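PDB 1RV9: conserved hypothetical protein NMB0706 from Neisseria meningitidis, which is of unknown function but belongs to the multi-copper polyphenol oxidoreductase laccase (YfiH) family and has an alpha-beta-beta-alpha architecture. Local coordinates for residues Trp22-Thr34 and Ala244-Gly256. Residues are numbered along the deposited sequence; the frame is centred on the assembly and turned at random.
With SO4 (sulfate ion), chain B.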
ATOM      1  N   TRP A  22     -12.063  -9.215  -1.108  1.00 15.73           N
ATOM      2  CA  TRP A  22     -11.351 -10.449  -0.833  1.00 14.39           C
ATOM      3  C   TRP A  22     -12.132 -11.257   0.197  1.00 15.56           C
ATOM      4  O   TRP A  22     -12.991 -10.719   0.894  1.00 15.66           O
ATOM      5  CB  TRP A  22      -9.923 -10.149  -0.352  1.00 13.06           C
ATOM      6  CG  TRP A  22      -9.779  -9.331   0.915  1.00 11.89           C
ATOM      7  CD1 TRP A  22     -10.743  -8.596   1.556  1.00 11.37           C
ATOM      8  CD2 TRP A  22      -8.570  -9.138   1.657  1.00  9.26           C
ATOM      9  NE1 TRP A  22     -10.203  -7.962   2.654  1.00  9.29           N
ATOM     10  CE2 TRP A  22      -8.871  -8.279   2.739  1.00  8.43           C
ATOM     11  CE3 TRP A  22      -7.258  -9.616   1.515  1.00  7.46           C
ATOM     12  CZ2 TRP A  22      -7.905  -7.878   3.669  1.00  8.58           C
ATOM     13  CZ3 TRP A  22      -6.298  -9.221   2.438  1.00  7.68           C
ATOM     14  CH2 TRP A  22      -6.629  -8.361   3.506  1.00  7.29           C
ATOM     15  N   PRO A  23     -11.860 -12.567   0.286  1.00 16.09           N
ATOM     16  CA  PRO A  23     -12.560 -13.432   1.240  1.00 16.88           C
ATOM     17  C   PRO A  23     -12.098 -13.319   2.690  1.00 16.13           C
ATOM     18  O   PRO A  23     -12.092 -14.308   3.422  1.00 17.32           O
ATOM     19  CB  PRO A  23     -12.330 -14.827   0.665  1.00 18.27           C
ATOM     20  CG  PRO A  23     -10.973 -14.708   0.051  1.00 17.66           C
ATOM     21  CD  PRO A  23     -11.039 -13.364  -0.643  1.00 17.69           C
ATOM     22  N   ALA A  24     -11.724 -12.116   3.110  1.00 13.60           N
ATOM     23  CA  ALA A  24     -11.268 -11.923   4.481  1.00 12.47           C
ATOM     24  C   ALA A  24     -12.410 -12.160   5.464  1.00 11.04           C
ATOM     25  O   ALA A  24     -13.575 -11.898   5.152  1.00 10.28           O
ATOM     26  CB  ALA A  24     -10.710 -10.516   4.656  1.00 10.73           C
ATOM     27  N   PRO A  25     -12.090 -12.670   6.668  1.00 10.05           N
ATOM     28  CA  PRO A  25     -13.112 -12.933   7.686  1.00  9.86           C
ATOM     29  C   PRO A  25     -13.835 -11.655   8.109  1.00  9.53           C
ATOM     30  O   PRO A  25     -13.329 -10.554   7.909  1.00  9.93           O
ATOM     31  CB  PRO A  25     -12.315 -13.584   8.816  1.00 10.50           C
ATOM     32  CG  PRO A  25     -10.947 -12.994   8.655  1.00 10.30           C
ATOM     33  CD  PRO A  25     -10.750 -13.027   7.164  1.00  9.65           C
ATOM     34  N   ALA A  26     -15.015 -11.818   8.697  1.00  8.96           N
ATOM     35  CA  ALA A  26     -15.854 -10.694   9.103  1.00  9.73           C
ATOM     36  C   ALA A  26     -15.259  -9.693  10.083  1.00 10.18           C
ATOM     37  O   ALA A  26     -15.745  -8.561  10.182  1.00 11.19           O
ATOM     38  CB  ALA A  26     -17.171 -11.221   9.649  1.00  9.28           C
ATOM     39  N   ASN A  27     -14.224 -10.091  10.814  1.00  8.61           N
ATOM     40  CA  ASN A  27     -13.619  -9.177  11.775  1.00 10.96           C
ATOM     41  C   ASN A  27     -12.405  -8.452  11.210  1.00 11.10           C
ATOM     42  O   ASN A  27     -11.705  -7.740  11.932  1.00 12.69           O
ATOM     43  CB  ASN A  27     -13.254  -9.922  13.058  1.00 11.54           C
ATOM     44  CG  ASN A  27     -12.178 -10.954  12.846  1.00 11.54           C
ATOM     45  OD1 ASN A  27     -12.115 -11.603  11.798  1.00 11.74           O
ATOM     46  ND2 ASN A  27     -11.327 -11.128  13.851  1.00 15.19           N
ATOM     47  N   VAL A  28     -12.148  -8.647   9.920  1.00  9.50           N
ATOM     48  CA  VAL A  28     -11.043  -7.964   9.263  1.00  8.33           C
ATOM     49  C   VAL A  28     -11.667  -6.879   8.403  1.00  8.58           C
ATOM     50  O   VAL A  28     -12.359  -7.163   7.423  1.00  9.18           O
ATOM     51  CB  VAL A  28     -10.205  -8.915   8.386  1.00  8.06           C
ATOM     52  CG1 VAL A  28      -9.208  -8.114   7.548  1.00  7.35           C
ATOM     53  CG2 VAL A  28      -9.452  -9.893   9.273  1.00  8.16           C
ATOM     54  N   LYS A  29     -11.434  -5.632   8.797  1.00  8.43           N
ATOM     55  CA  LYS A  29     -11.981  -4.488   8.092  1.00  8.25           C
ATOM     56  C   LYS A  29     -10.906  -3.766   7.302  1.00  7.22           C
ATOM     57  O   LYS A  29      -9.745  -3.719   7.715  1.00  7.12           O
ATOM     58  CB  LYS A  29     -12.603  -3.513   9.090  1.00 10.38           C
ATOM     59  CG  LYS A  29     -13.656  -4.131   9.995  1.00 13.70           C
ATOM     60  CD  LYS A  29     -14.818  -4.662   9.188  1.00 15.11           C
ATOM     61  CE  LYS A  29     -15.913  -5.188  10.097  1.00 17.85           C
ATOM     62  NZ  LYS A  29     -17.076  -5.668   9.308  1.00 20.70           N
ATOM     63  N   THR A  30     -11.300  -3.201   6.167  1.00  8.34           N
ATOM     64  CA  THR A  30     -10.371  -2.455   5.336  1.00  8.00           C
ATOM     65  C   THR A  30     -11.004  -1.161   4.847  1.00  9.12           C
ATOM     66  O   THR A  30     -12.226  -1.033   4.762  1.00  9.24           O
ATOM     67  CB  THR A  30      -9.915  -3.254   4.086  1.00  9.44           C
ATOM     68  OG1 THR A  30     -11.053  -3.580   3.276  1.00  9.52           O
ATOM     69  CG2 THR A  30      -9.193  -4.522   4.490  1.00  8.63           C
ATOM     70  N   LEU A  31     -10.152  -0.197   4.536  1.00  7.56           N
ATOM     71  CA  LEU A  31     -10.616   1.073   4.011  1.00  7.84           C
ATOM     72  C   LEU A  31      -9.583   1.498   2.987  1.00  8.38           C
ATOM     73  O   LEU A  31      -8.421   1.731   3.324  1.00  8.63           O
ATOM     74  CB  LEU A  31     -10.728   2.129   5.115  1.00  9.21           C
ATOM     75  CG  LEU A  31     -11.382   3.442   4.667  1.00 10.84           C
ATOM     76  CD1 LEU A  31     -12.860   3.199   4.405  1.00 13.63           C
ATOM     77  CD2 LEU A  31     -11.209   4.511   5.737  1.00 12.17           C
ATOM     78  N   ILE A  32     -10.007   1.555   1.731  1.00  7.31           N
ATOM     79  CA  ILE A  32      -9.147   1.972   0.634  1.00  9.17           C
ATOM     80  C   ILE A  32      -9.679   3.348   0.271  1.00  9.32           C
ATOM     81  O   ILE A  32     -10.700   3.460  -0.400  1.00 10.20           O
ATOM     82  CB  ILE A  32      -9.292   1.024  -0.576  1.00  9.98           C
ATOM     83  CG1 ILE A  32      -8.949  -0.411  -0.155  1.00 13.07           C
ATOM     84  CG2 ILE A  32      -8.400   1.491  -1.722  1.00 10.96           C
ATOM     85  CD1 ILE A  32      -7.542  -0.586   0.387  1.00 14.28           C
ATOM     86  N   THR A  33      -9.006   4.397   0.728  1.00  9.62           N
ATOM     87  CA  THR A  33      -9.491   5.741   0.447  1.00  9.72           C
ATOM     88  C   THR A  33      -9.227   6.182  -0.983  1.00 10.92           C
ATOM     89  O   THR A  33      -8.344   5.656  -1.665  1.00 11.00           O
ATOM     90  CB  THR A  33      -8.880   6.787   1.415  1.00 10.37           C
ATOM     91  OG1 THR A  33      -7.513   7.034   1.067  1.00 10.44           O
ATOM     92  CG2 THR A  33      -8.944   6.280   2.851  1.00 10.58           C
ATOM     93  N   THR A  34     -10.033   7.132  -1.442  1.00 10.76           N
ATOM     94  CA  THR A  34      -9.879   7.688  -2.776  1.00 11.54           C
ATOM     95  C   THR A  34      -9.485   9.136  -2.537  1.00 11.06           C
ATOM     96  O   THR A  34      -9.382   9.573  -1.389  1.00 11.81           O
ATOM     97  CB  THR A  34     -11.194   7.644  -3.584  1.00 11.17           C
ATOM     98  OG1 THR A  34     -12.162   8.510  -2.977  1.00 12.62           O
ATOM     99  CG2 THR A  34     -11.746   6.224  -3.630  1.00 12.64           C
ATOM    100  N   ALA A 244       3.631  16.925  -7.702  1.00 11.15           N
ATOM    101  CA  ALA A 244       3.270  17.265  -6.331  1.00 11.19           C
ATOM    102  C   ALA A 244       1.763  17.089  -6.195  1.00 11.20           C
ATOM    103  O   ALA A 244       0.982  17.816  -6.811  1.00 11.55           O
ATOM    104  CB  ALA A 244       3.668  18.705  -6.024  1.00 11.47           C
ATOM    105  N   THR A 245       1.354  16.110  -5.395  1.00 10.52           N
ATOM    106  CA  THR A 245      -0.061  15.837  -5.216  1.00  9.98           C
ATOM    107  C   THR A 245      -0.321  15.170  -3.865  1.00  8.76           C
ATOM    108  O   THR A 245       0.583  15.036  -3.040  1.00 10.02           O
ATOM    109  CB  THR A 245      -0.587  14.951  -6.384  1.00  9.20           C
ATOM    110  OG1 THR A 245      -2.018  14.904  -6.357  1.00 10.04           O
ATOM    111  CG2 THR A 245      -0.025  13.538  -6.293  1.00  9.16           C
ATOM    112  N   GLY A 246      -1.561  14.756  -3.638  1.00  9.18           N
ATOM    113  CA  GLY A 246      -1.892  14.133  -2.371  1.00  8.43           C
ATOM    114  C   GLY A 246      -1.576  12.654  -2.292  1.00  8.69           C
ATOM    115  O   GLY A 246      -0.996  12.071  -3.208  1.00 10.19           O
ATOM    116  N   ARG A 247      -1.952  12.054  -1.170  1.00  8.46           N
ATOM    117  CA  ARG A 247      -1.745  10.631  -0.946  1.00  7.36           C
ATOM    118  C   ARG A 247      -3.021  10.017  -0.389  1.00  7.85           C
ATOM    119  O   ARG A 247      -3.637  10.576   0.516  1.00  8.11           O
ATOM    120  CB  ARG A 247      -0.616  10.403   0.065  1.00  7.67           C
ATOM    121  CG  ARG A 247       0.762  10.845  -0.407  1.00  7.86           C
ATOM    122  CD  ARG A 247       1.302   9.933  -1.494  1.00  7.44           C
ATOM    123  NE  ARG A 247       2.656  10.311  -1.897  1.00  9.37           N
ATOM    124  CZ  ARG A 247       2.949  11.328  -2.702  1.00  9.98           C
ATOM    125  NH1 ARG A 247       1.986  12.089  -3.211  1.00  8.11           N
ATOM    126  NH2 ARG A 247       4.215  11.591  -2.991  1.00 10.50           N
ATOM    127  N   MET A 248      -3.440   8.888  -0.950  1.00  7.58           N
ATOM    128  CA  MET A 248      -4.603   8.211  -0.403  1.00  8.12           C
ATOM    129  C   MET A 248      -3.992   7.140   0.492  1.00  7.99           C
ATOM    130  O   MET A 248      -2.768   7.052   0.603  1.00  8.08           O
ATOM    131  CB  MET A 248      -5.484   7.590  -1.497  1.00  9.87           C
ATOM    132  CG  MET A 248      -4.775   6.731  -2.513  1.00  9.28           C
ATOM    133  SD  MET A 248      -4.311   7.660  -3.983  1.00 10.41           S
ATOM    134  CE  MET A 248      -3.365   6.410  -4.830  1.00  9.49           C
ATOM    135  N   ALA A 249      -4.814   6.335   1.144  1.00  6.96           N
ATOM    136  CA  ALA A 249      -4.246   5.318   2.017  1.00  6.79           C
ATOM    137  C   ALA A 249      -5.024   4.027   1.981  1.00  7.13           C
ATOM    138  O   ALA A 249      -6.196   4.002   1.613  1.00  7.59           O
ATOM    139  CB  ALA A 249      -4.190   5.833   3.438  1.00  8.17           C
ATOM    140  N   SER A 250      -4.343   2.950   2.344  1.00  5.91           N
ATOM    141  CA  SER A 250      -4.965   1.640   2.418  1.00  5.91           C
ATOM    142  C   SER A 250      -4.816   1.248   3.875  1.00  4.51           C
ATOM    143  O   SER A 250      -3.694   1.160   4.397  1.00  5.72           O
ATOM    144  CB  SER A 250      -4.255   0.653   1.494  1.00  6.75           C
ATOM    145  OG  SER A 250      -4.439   1.045   0.146  1.00  7.93           O
ATOM    146  N   LEU A 251      -5.956   1.048   4.529  1.00  4.70           N
ATOM    147  CA  LEU A 251      -5.995   0.716   5.946  1.00  4.67           C
ATOM    148  C   LEU A 251      -6.634  -0.631   6.206  1.00  5.07           C
ATOM    149  O   LEU A 251      -7.498  -1.081   5.454  1.00  5.47           O
ATOM    150  CB  LEU A 251      -6.783   1.782   6.720  1.00  6.91           C
ATOM    151  CG  LEU A 251      -6.339   3.243   6.631  1.00  9.32           C
ATOM    152  CD1 LEU A 251      -6.780   3.840   5.302  1.00 11.96           C
ATOM    153  CD2 LEU A 251      -6.964   4.019   7.785  1.00 11.07           C
ATOM    154  N   ILE A 252      -6.206  -1.262   7.290  1.00  4.81           N
ATOM    155  CA  ILE A 252      -6.752  -2.550   7.680  1.00  5.55           C
ATOM    156  C   ILE A 252      -6.714  -2.662   9.197  1.00  5.92           C
ATOM    157  O   ILE A 252      -5.787  -2.181   9.850  1.00  5.95           O
ATOM    158  CB  ILE A 252      -5.961  -3.717   7.022  1.00  5.73           C
ATOM    159  CG1 ILE A 252      -6.646  -5.049   7.329  1.00  6.19           C
ATOM    160  CG2 ILE A 252      -4.515  -3.727   7.512  1.00  6.20           C
ATOM    161  CD1 ILE A 252      -6.114  -6.196   6.492  1.00  6.25           C
ATOM    162  N   TRP A 253      -7.749  -3.268   9.763  1.00  6.31           N
ATOM    163  CA  TRP A 253      -7.796  -3.440  11.201  1.00  6.21           C
ATOM    164  C   TRP A 253      -8.691  -4.595  11.587  1.00  6.68           C
ATOM    165  O   TRP A 253      -9.469  -5.094  10.772  1.00  6.80           O
ATOM    166  CB  TRP A 253      -8.275  -2.149  11.885  1.00  6.97           C
ATOM    167  CG  TRP A 253      -9.694  -1.724  11.575  1.00  6.98           C
ATOM    168  CD1 TRP A 253     -10.808  -1.945  12.337  1.00  6.97           C
ATOM    169  CD2 TRP A 253     -10.128  -0.958  10.445  1.00  5.99           C
ATOM    170  NE1 TRP A 253     -11.908  -1.357  11.754  1.00  6.89           N
ATOM    171  CE2 TRP A 253     -11.520  -0.749  10.590  1.00  6.31           C
ATOM    172  CE3 TRP A 253      -9.479  -0.433   9.320  1.00  7.22           C
ATOM    173  CZ2 TRP A 253     -12.269  -0.025   9.654  1.00  7.62           C
ATOM    174  CZ3 TRP A 253     -10.224   0.285   8.388  1.00  6.70           C
ATOM    175  CH2 TRP A 253     -11.608   0.479   8.562  1.00  8.37           C
ATOM    176  N   LEU A 254      -8.533  -5.038  12.828  1.00  7.46           N
ATOM    177  CA  LEU A 254      -9.340  -6.115  13.377  1.00  8.55           C
ATOM    178  C   LEU A 254     -10.455  -5.454  14.171  1.00 11.98           C
ATOM    179  O   LEU A 254     -10.222  -4.506  14.923  1.00 11.09           O
ATOM    180  CB  LEU A 254      -8.501  -6.994  14.306  1.00  9.22           C
ATOM    181  CG  LEU A 254      -7.427  -7.843  13.634  1.00 10.36           C
ATOM    182  CD1 LEU A 254      -6.450  -8.355  14.685  1.00 10.68           C
ATOM    183  CD2 LEU A 254      -8.089  -9.003  12.884  1.00  9.51           C
ATOM    184  N   ASP A 255     -11.671  -5.943  13.976  1.00 14.06           N
ATOM    185  CA  ASP A 255     -12.833  -5.423  14.679  1.00 18.53           C
ATOM    186  C   ASP A 255     -13.636  -6.628  15.132  1.00 21.93           C
ATOM    187  O   ASP A 255     -14.591  -7.036  14.471  1.00 21.94           O
ATOM    188  CB  ASP A 255     -13.668  -4.535  13.755  1.00 19.91           C
ATOM    189  CG  ASP A 255     -15.009  -4.164  14.357  1.00 22.24           C
ATOM    190  OD1 ASP A 255     -15.085  -4.031  15.595  1.00 23.26           O
ATOM    191  OD2 ASP A 255     -15.984  -3.995  13.593  1.00 25.33           O
ATOM    192  N   GLY A 256     -13.221  -7.207  16.253  1.00 24.28           N
ATOM    193  CA  GLY A 256     -13.908  -8.373  16.772  1.00 27.43           C
ATOM    194  C   GLY A 256     -12.993  -9.282  17.568  1.00 29.50           C
ATOM    195  O   GLY A 256     -13.369  -9.666  18.697  1.00 31.84           O
TER
HETATM  196  S   SO4 B 500       7.001   9.491  -1.594  1.00 23.09           S
HETATM  197  O1  SO4 B 500       8.206  10.319  -1.382  1.00 25.09           O
HETATM  198  O2  SO4 B 500       5.850  10.113  -0.909  1.00 23.52           O
HETATM  199  O3  SO4 B 500       6.719   9.396  -3.035  1.00 24.82           O
HETATM  200  O4  SO4 B 500       7.224   8.145  -1.039  1.00 25.12           O
HETATM  201  O   HOH W   1      -6.189   3.885  -1.452  1.00 13.84           O
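Lys29 and Trp253 form one hydrogen-bonded pair, and Leu31 and Leu251 the next, where strands 28-33 and 248-254 run antiparallel at 169°, bringing an N-terminal and the C-terminal strand together in the middle of a mixed sheet. At one end, Asp255 N reaches Asn27 O at 2.7 Å; at the other, Thr33 N still bonds to Ala249 O, but the return bond from Ala249 N goes to the side-chain oxygen Thr33 OG1 (2.8 Å). With chi1 at 74°, OG1 sits between its own backbone N and carbonyl carbon and takes the place of a main-chain acceptor, while a water donates to both Thr33 O and Ala249 O.

On the face of Lys29, Leu31, Leu251 and Trp253, the CB methylene of Lys29 lies over the indole, 3.6 Å from the centroid of its five-membered ring, in a CH-pi contact, and Leu31 CB meets the ring edge at CZ3 (3.8 Å). On the opposite face Ile252 CD1 touches Val28 CG1 (3.8 Å) and, in a different direction, the edge of the Trp22 ring at CH2 (3.7 Å).

The chemistry implies a strand pair packed on one face by Val71 of helix 57-71 and on the other by Cys124 of strand 119-125, as in an alpha-beta-beta-alpha sandwich. Its backbone polar groups are shared between this ladder and the flanking strands, Ile32 pairing with Leu18 and Ser250 with Val113. Lys29 NZ makes a weak bond to Ala26 O and stays 4.7 Å from Asp255 OD2, so their attraction is probably modest.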